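Long-range contact in urea carboxylase (Thermus thermophilus, PDB 3OEP), which is of unknown function, a KipI-KipA homologue with cyclophilin-like domains that was once taken for an allophanate hydrolase and may bind ATP: residues A[420-434]-A[447-460]. Sequence-based numbering, arbitrary orientation. Where two conformers were deposited one is given.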
ATOM      1  N   ARG A 420      -3.485  -4.847   7.089  1.00 12.55           N
ATOM      2  CA  ARG A 420      -3.036  -4.987   5.697  1.00 12.90           C
ATOM      3  C   ARG A 420      -1.755  -4.208   5.406  1.00 12.01           C
ATOM      4  O   ARG A 420      -1.078  -4.484   4.418  1.00 12.84           O
ATOM      5  CB  ARG A 420      -4.131  -4.557   4.727  1.00 12.42           C
ATOM      6  CG  ARG A 420      -5.356  -5.467   4.732  1.00 13.18           C
ATOM      7  CD  ARG A 420      -6.479  -4.907   3.869  1.00 13.90           C
ATOM      8  NE  ARG A 420      -5.991  -4.563   2.534  1.00 14.60           N
ATOM      9  CZ  ARG A 420      -5.873  -5.412   1.512  1.00 16.50           C
ATOM     10  NH1 ARG A 420      -6.244  -6.687   1.614  1.00 17.93           N
ATOM     11  NH2 ARG A 420      -5.389  -4.973   0.360  1.00 15.24           N
ATOM     12  N   VAL A 421      -1.439  -3.222   6.241  1.00 13.30           N
ATOM     13  CA  VAL A 421      -0.215  -2.441   6.066  1.00 12.62           C
ATOM     14  C   VAL A 421       0.994  -3.242   6.551  1.00 13.64           C
ATOM     15  O   VAL A 421       2.036  -3.285   5.892  1.00 13.36           O
ATOM     16  CB  VAL A 421      -0.295  -1.083   6.802  1.00 13.34           C
ATOM     17  CG1 VAL A 421       1.040  -0.355   6.736  1.00 14.13           C
ATOM     18  CG2 VAL A 421      -1.407  -0.219   6.216  1.00 13.13           C
ATOM     19  N   GLY A 422       0.859  -3.877   7.710  1.00 14.78           N
ATOM     20  CA  GLY A 422       1.920  -4.723   8.212  1.00 14.05           C
ATOM     21  C   GLY A 422       1.641  -5.362   9.552  1.00 14.34           C
ATOM     22  O   GLY A 422       0.563  -5.200  10.125  1.00 14.50           O
ATOM     23  N   VAL A 423       2.641  -6.082  10.051  1.00 13.10           N
ATOM     24  CA  VAL A 423       2.542  -6.814  11.303  1.00 13.14           C
ATOM     25  C   VAL A 423       3.625  -6.291  12.231  1.00 13.79           C
ATOM     26  O   VAL A 423       4.818  -6.399  11.916  1.00 14.76           O
ATOM     27  CB  VAL A 423       2.723  -8.333  11.070  1.00 13.64           C
ATOM     28  CG1 VAL A 423       2.567  -9.113  12.373  1.00 14.12           C
ATOM     29  CG2 VAL A 423       1.709  -8.827  10.038  1.00 14.12           C
ATOM     30  N   GLU A 424       3.200  -5.703  13.344  1.00 14.71           N
ATOM     31  CA  GLU A 424       4.093  -5.121  14.344  1.00 17.16           C
ATOM     32  C   GLU A 424       4.491  -6.167  15.384  1.00 16.53           C
ATOM     33  O   GLU A 424       3.642  -6.895  15.892  1.00 17.34           O
ATOM     34  CB  GLU A 424       3.390  -3.952  15.032  1.00 20.21           C
ATOM     35  CG  GLU A 424       4.283  -3.109  15.907  1.00 22.94           C
ATOM     36  CD  GLU A 424       3.530  -1.959  16.539  1.00 28.86           C
ATOM     37  OE1 GLU A 424       3.624  -0.832  16.011  1.00 34.15           O
ATOM     38  OE2 GLU A 424       2.834  -2.187  17.549  1.00 31.81           O
ATOM     39  N   LEU A 425       5.781  -6.229  15.705  1.00 16.83           N
ATOM     40  CA  LEU A 425       6.314  -7.307  16.534  1.00 18.08           C
ATOM     41  C   LEU A 425       6.883  -6.855  17.877  1.00 18.10           C
ATOM     42  O   LEU A 425       7.513  -5.798  17.982  1.00 19.29           O
ATOM     43  CB  LEU A 425       7.408  -8.045  15.769  1.00 16.98           C
ATOM     44  CG  LEU A 425       7.002  -8.696  14.447  1.00 18.74           C
ATOM     45  CD1 LEU A 425       8.199  -9.402  13.833  1.00 20.90           C
ATOM     46  CD2 LEU A 425       5.844  -9.659  14.653  1.00 19.91           C
ATOM     47  N   LEU A 426       6.651  -7.689  18.890  1.00 17.35           N
ATOM     48  CA  LEU A 426       7.262  -7.559  20.205  1.00 19.04           C
ATOM     49  C   LEU A 426       8.233  -8.715  20.397  1.00 19.60           C
ATOM     50  O   LEU A 426       7.910  -9.865  20.103  1.00 20.53           O
ATOM     51  CB  LEU A 426       6.190  -7.611  21.293  1.00 20.14           C
ATOM     52  CG  LEU A 426       5.259  -6.407  21.359  1.00 23.83           C
ATOM     53  CD1 LEU A 426       4.094  -6.697  22.302  1.00 26.31           C
ATOM     54  CD2 LEU A 426       6.019  -5.180  21.811  1.00 30.12           C
ATOM     55  N   GLY A 427       9.423  -8.421  20.899  1.00 19.84           N
ATOM     56  CA  GLY A 427      10.418  -9.461  21.091  1.00 20.29           C
ATOM     57  C   GLY A 427      11.788  -8.886  21.370  1.00 22.11           C
ATOM     58  O   GLY A 427      11.903  -7.729  21.756  1.00 24.36           O
ATOM     59  N   PRO A 428      12.834  -9.700  21.176  1.00 22.47           N
ATOM     60  CA  PRO A 428      14.217  -9.266  21.397  1.00 23.95           C
ATOM     61  C   PRO A 428      14.545  -7.960  20.667  1.00 22.35           C
ATOM     62  O   PRO A 428      14.048  -7.734  19.563  1.00 21.29           O
ATOM     63  CB  PRO A 428      15.039 -10.412  20.804  1.00 24.73           C
ATOM     64  CG  PRO A 428      14.161 -11.604  20.875  1.00 23.87           C
ATOM     65  CD  PRO A 428      12.744 -11.122  20.798  1.00 22.66           C
ATOM     66  N   GLU A 429      15.372  -7.117  21.281  1.00 22.74           N
ATOM     67  CA  GLU A 429      15.811  -5.874  20.647  1.00 22.51           C
ATOM     68  C   GLU A 429      16.576  -6.169  19.355  1.00 21.06           C
ATOM     69  O   GLU A 429      17.467  -7.016  19.342  1.00 22.46           O
ATOM     70  CB  GLU A 429      16.695  -5.058  21.600  1.00 24.15           C
ATOM     71  N   VAL A 430      16.203  -5.484  18.276  1.00 20.51           N
ATOM     72  CA  VAL A 430      16.871  -5.613  16.975  1.00 19.52           C
ATOM     73  C   VAL A 430      17.449  -4.253  16.580  1.00 19.11           C
ATOM     74  O   VAL A 430      16.718  -3.262  16.549  1.00 19.42           O
ATOM     75  CB  VAL A 430      15.891  -6.082  15.871  1.00 18.43           C
ATOM     76  CG1 VAL A 430      16.608  -6.228  14.523  1.00 19.86           C
ATOM     77  CG2 VAL A 430      15.221  -7.397  16.269  1.00 17.74           C
ATOM     78  N   PRO A 431      18.761  -4.193  16.281  1.00 20.16           N
ATOM     79  CA  PRO A 431      19.320  -2.912  15.839  1.00 21.34           C
ATOM     80  C   PRO A 431      18.712  -2.451  14.511  1.00 21.52           C
ATOM     81  O   PRO A 431      18.580  -3.246  13.572  1.00 19.75           O
ATOM     82  CB  PRO A 431      20.822  -3.194  15.696  1.00 22.90           C
ATOM     83  CG  PRO A 431      20.971  -4.664  15.723  1.00 23.48           C
ATOM     84  CD  PRO A 431      19.788  -5.243  16.408  1.00 21.57           C
ATOM     85  N   GLY A 432      18.308  -1.186  14.455  1.00 20.41           N
ATOM     86  CA  GLY A 432      17.683  -0.634  13.264  1.00 21.25           C
ATOM     87  C   GLY A 432      18.437   0.562  12.730  1.00 21.75           C
ATOM     88  O   GLY A 432      19.601   0.794  13.083  1.00 23.48           O
ATOM     89  N   GLY A 433      17.776   1.324  11.869  1.00 20.35           N
ATOM     90  CA  GLY A 433      18.394   2.502  11.278  1.00 21.65           C
ATOM     91  C   GLY A 433      17.421   3.311  10.454  1.00 21.77           C
ATOM     92  O   GLY A 433      16.264   2.927  10.279  1.00 18.72           O
ATOM     93  N   GLU A 434      17.902   4.444   9.959  1.00 23.03           N
ATOM     94  CA  GLU A 434      17.102   5.323   9.121  1.00 23.05           C
ATOM     95  C   GLU A 434      18.006   6.051   8.132  1.00 25.95           C
ATOM     96  O   GLU A 434      19.137   6.411   8.465  1.00 26.58           O
ATOM     97  CB  GLU A 434      16.348   6.338   9.981  1.00 24.21           C
ATOM     98  CG  GLU A 434      15.361   7.188   9.200  1.00 29.00           C
ATOM     99  CD  GLU A 434      14.525   8.094  10.080  1.00 36.13           C
ATOM    100  OE1 GLU A 434      14.927   8.358  11.235  1.00 39.41           O
ATOM    101  OE2 GLU A 434      13.465   8.554   9.604  1.00 39.17           O
ATOM    102  N   VAL A 447      12.917  -2.003  10.596  1.00 14.42           N
ATOM    103  CA  VAL A 447      13.417  -1.835  11.964  1.00 15.76           C
ATOM    104  C   VAL A 447      13.950  -0.412  12.161  1.00 17.97           C
ATOM    105  O   VAL A 447      15.031  -0.068  11.674  1.00 17.71           O
ATOM    106  CB  VAL A 447      14.522  -2.865  12.299  1.00 16.52           C
ATOM    107  CG1 VAL A 447      14.878  -2.798  13.782  1.00 17.52           C
ATOM    108  CG2 VAL A 447      14.071  -4.277  11.923  1.00 15.73           C
ATOM    109  N   PRO A 448      13.181   0.432  12.867  1.00 19.77           N
ATOM    110  CA  PRO A 448      13.614   1.803  13.084  1.00 22.39           C
ATOM    111  C   PRO A 448      14.684   1.860  14.169  1.00 22.93           C
ATOM    112  O   PRO A 448      14.848   0.893  14.906  1.00 22.36           O
ATOM    113  CB  PRO A 448      12.341   2.496  13.554  1.00 22.02           C
ATOM    114  CG  PRO A 448      11.581   1.428  14.275  1.00 25.33           C
ATOM    115  CD  PRO A 448      11.944   0.118  13.607  1.00 22.15           C
ATOM    116  N   PRO A 449      15.403   2.988  14.273  1.00 24.30           N
ATOM    117  CA  PRO A 449      16.442   3.115  15.305  1.00 26.69           C
ATOM    118  C   PRO A 449      15.902   2.795  16.696  1.00 27.98           C
ATOM    119  O   PRO A 449      16.561   2.107  17.477  1.00 29.81           O
ATOM    120  CB  PRO A 449      16.856   4.584  15.207  1.00 26.68           C
ATOM    121  CG  PRO A 449      16.516   4.981  13.816  1.00 26.70           C
ATOM    122  CD  PRO A 449      15.277   4.213  13.466  1.00 25.55           C
ATOM    123  N   SER A 450      14.715   3.320  16.989  1.00 29.89           N
ATOM    124  CA  SER A 450      14.005   3.017  18.223  0.50 32.04           C
ATOM    125  C   SER A 450      12.554   2.720  17.880  1.00 32.66           C
ATOM    126  O   SER A 450      11.882   3.538  17.254  1.00 35.12           O
ATOM    127  CB  SER A 450      14.086   4.195  19.196  0.50 33.26           C
ATOM    128  OG  SER A 450      13.408   3.905  20.407  0.50 34.51           O
ATOM    129  N   GLY A 451      12.080   1.547  18.281  1.00 33.81           N
ATOM    130  CA  GLY A 451      10.708   1.142  18.005  1.00 33.04           C
ATOM    131  C   GLY A 451      10.615  -0.314  17.612  1.00 31.38           C
ATOM    132  O   GLY A 451      11.626  -1.015  17.518  1.00 32.86           O
ATOM    133  N   ARG A 452       9.388  -0.758  17.368  1.00 30.23           N
ATOM    134  CA  ARG A 452       9.111  -2.159  17.101  1.00 28.02           C
ATOM    135  C   ARG A 452       9.350  -2.495  15.629  1.00 26.44           C
ATOM    136  O   ARG A 452       9.032  -1.689  14.750  1.00 26.52           O
ATOM    137  CB  ARG A 452       7.661  -2.473  17.465  1.00 28.73           C
ATOM    138  CG  ARG A 452       7.328  -2.254  18.935  1.00 28.62           C
ATOM    139  CD  ARG A 452       5.837  -2.313  19.163  1.00 29.82           C
ATOM    140  NE  ARG A 452       5.482  -2.084  20.561  1.00 32.22           N
ATOM    141  CZ  ARG A 452       4.241  -2.129  21.039  1.00 36.03           C
ATOM    142  NH1 ARG A 452       3.214  -2.397  20.239  1.00 36.68           N
ATOM    143  NH2 ARG A 452       4.024  -1.907  22.332  1.00 38.72           N
ATOM    144  N   PRO A 453       9.896  -3.691  15.352  1.00 22.67           N
ATOM    145  CA  PRO A 453       9.945  -4.143  13.964  1.00 20.83           C
ATOM    146  C   PRO A 453       8.545  -4.263  13.357  1.00 18.46           C
ATOM    147  O   PRO A 453       7.603  -4.632  14.057  1.00 18.08           O
ATOM    148  CB  PRO A 453      10.602  -5.520  14.060  1.00 20.92           C
ATOM    149  CG  PRO A 453      11.349  -5.505  15.343  1.00 22.56           C
ATOM    150  CD  PRO A 453      10.547  -4.648  16.265  1.00 22.95           C
ATOM    151  N   LEU A 454       8.427  -3.938  12.073  1.00 17.15           N
ATOM    152  CA  LEU A 454       7.164  -4.016  11.341  1.00 14.78           C
ATOM    153  C   LEU A 454       7.412  -4.781  10.044  1.00 14.86           C
ATOM    154  O   LEU A 454       8.245  -4.366   9.230  1.00 14.90           O
ATOM    155  CB  LEU A 454       6.652  -2.610  11.013  1.00 15.27           C
ATOM    156  CG  LEU A 454       5.363  -2.499  10.196  1.00 18.47           C
ATOM    157  CD1 LEU A 454       4.155  -2.901  11.036  1.00 17.45           C
ATOM    158  CD2 LEU A 454       5.188  -1.083   9.661  1.00 19.15           C
ATOM    159  N   VAL A 455       6.703  -5.892   9.845  1.00 13.34           N
ATOM    160  CA  VAL A 455       6.800  -6.631   8.589  1.00 12.83           C
ATOM    161  C   VAL A 455       5.791  -6.008   7.618  1.00 12.83           C
ATOM    162  O   VAL A 455       4.598  -5.964   7.910  1.00 12.92           O
ATOM    163  CB  VAL A 455       6.502  -8.128   8.749  1.00 13.67           C
ATOM    164  CG1 VAL A 455       6.782  -8.855   7.437  1.00 14.69           C
ATOM    165  CG2 VAL A 455       7.326  -8.728   9.885  1.00 14.80           C
ATOM    166  N   LEU A 456       6.281  -5.530   6.480  1.00 12.75           N
ATOM    167  CA  LEU A 456       5.477  -4.766   5.529  1.00 12.77           C
ATOM    168  C   LEU A 456       4.697  -5.683   4.597  1.00 12.60           C
ATOM    169  O   LEU A 456       5.270  -6.592   4.001  1.00 13.16           O
ATOM    170  CB  LEU A 456       6.382  -3.857   4.698  1.00 12.99           C
ATOM    171  CG  LEU A 456       7.256  -2.907   5.524  1.00 16.38           C
ATOM    172  CD1 LEU A 456       8.235  -2.162   4.634  1.00 13.62           C
ATOM    173  CD2 LEU A 456       6.402  -1.935   6.310  1.00 16.98           C
ATOM    174  N   LEU A 457       3.395  -5.433   4.471  1.00 12.01           N
ATOM    175  CA  LEU A 457       2.510  -6.270   3.654  1.00 11.68           C
ATOM    176  C   LEU A 457       1.878  -5.448   2.515  1.00 12.06           C
ATOM    177  O   LEU A 457       2.331  -4.336   2.221  1.00 12.12           O
ATOM    178  CB  LEU A 457       1.456  -6.952   4.545  1.00 12.93           C
ATOM    179  CG  LEU A 457       1.966  -7.831   5.696  1.00 13.47           C
ATOM    180  CD1 LEU A 457       0.790  -8.384   6.508  1.00 14.73           C
ATOM    181  CD2 LEU A 457       2.849  -8.971   5.197  1.00 12.47           C
ATOM    182  N   ALA A 458       0.849  -5.999   1.867  1.00 12.92           N
ATOM    183  CA  ALA A 458       0.321  -5.461   0.610  1.00 13.24           C
ATOM    184  C   ALA A 458      -0.092  -3.989   0.605  1.00 13.71           C
ATOM    185  O   ALA A 458       0.000  -3.345  -0.434  1.00 15.04           O
ATOM    186  CB  ALA A 458      -0.844  -6.323   0.112  1.00 16.20           C
ATOM    187  N   ASP A 459      -0.546  -3.455   1.738  1.00 12.57           N
ATOM    188  CA  ASP A 459      -0.986  -2.053   1.787  1.00 14.50           C
ATOM    189  C   ASP A 459       0.092  -1.126   2.346  1.00 12.60           C
ATOM    190  O   ASP A 459      -0.188   0.021   2.685  1.00 13.37           O
ATOM    191  CB  ASP A 459      -2.290  -1.895   2.595  1.00 13.07           C
ATOM    192  CG  ASP A 459      -3.544  -2.241   1.785  1.00 18.99           C
ATOM    193  OD1 ASP A 459      -4.665  -2.021   2.300  1.00 18.68           O
ATOM    194  OD2 ASP A 459      -3.422  -2.725   0.643  1.00 18.37           O
ATOM    195  N   LYS A 460       1.323  -1.627   2.438  1.00 13.24           N
ATOM    196  CA  LYS A 460       2.463  -0.810   2.837  1.00 12.95           C
ATOM    197  C   LYS A 460       2.577   0.430   1.950  1.00 13.84           C
ATOM    198  O   LYS A 460       2.218   0.398   0.770  1.00 13.71           O
ATOM    199  CB  LYS A 460       3.757  -1.614   2.727  1.00 12.91           C
ATOM    200  CG  LYS A 460       4.154  -1.931   1.285  1.00 14.07           C
ATOM    201  CD  LYS A 460       5.295  -2.928   1.212  1.00 14.64           C
ATOM    202  CE  LYS A 460       5.587  -3.327  -0.225  1.00 16.68           C
ATOM    203  NZ  LYS A 460       5.685  -2.172  -1.175  1.00 17.57           N
TER
HETATM  204  O   HOH W   1      15.338  -0.921  16.894  1.00 33.65           O
HETATM  205  O   HOH W   2      18.916   0.569  16.671  1.00 21.65           O
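Strands 422-426 and 454-456 run antiparallel, 161° between their directions and 4.4 Å apart at closest approach, as neighbours in the C-terminal sheet of a cyclophilin-like domain. Val423 and Val455 form the hydrogen-bonded pair, each N donating to the other's O, and Leu457 N to Val421 O and Leu425 N to Pro453 O carry the ladder on. On the face of Val423 and Val455, Val423 CG2 meets Leu457 CD1 at 3.7 Å and Leu425 CD1 reaches Val455 CG2; Leu480 of helix 477-480 covers Val423, Val455 and Leu457. Bent at chi3 (51°), Arg420 grips Asp459 side-on, NE to OD1 at 2.9 Å and NH2 to OD2 at 3.0 Å, both oxygens met from above the carboxylate plane. Glu275 and the carbonyl of Gly251 also hold this guanidinium. A leucine in place of Arg420 would probably leave the Asp459 carboxylate without its charged mate and free to turn. Near the other end, the loops close through Gly433 N to Val447 O, and one water accepts from Gly432 N and donates to Pro449 O. The extended Arg452 crosses Glu424 at a slant, NH1 bonding OE2 at 2.7 Å with the guanidinium and carboxylate planes perpendicular, while Leu426 runs alongside it, CD2 over one guanidinium face near its rim, 3.4 Å from Arg452 NE.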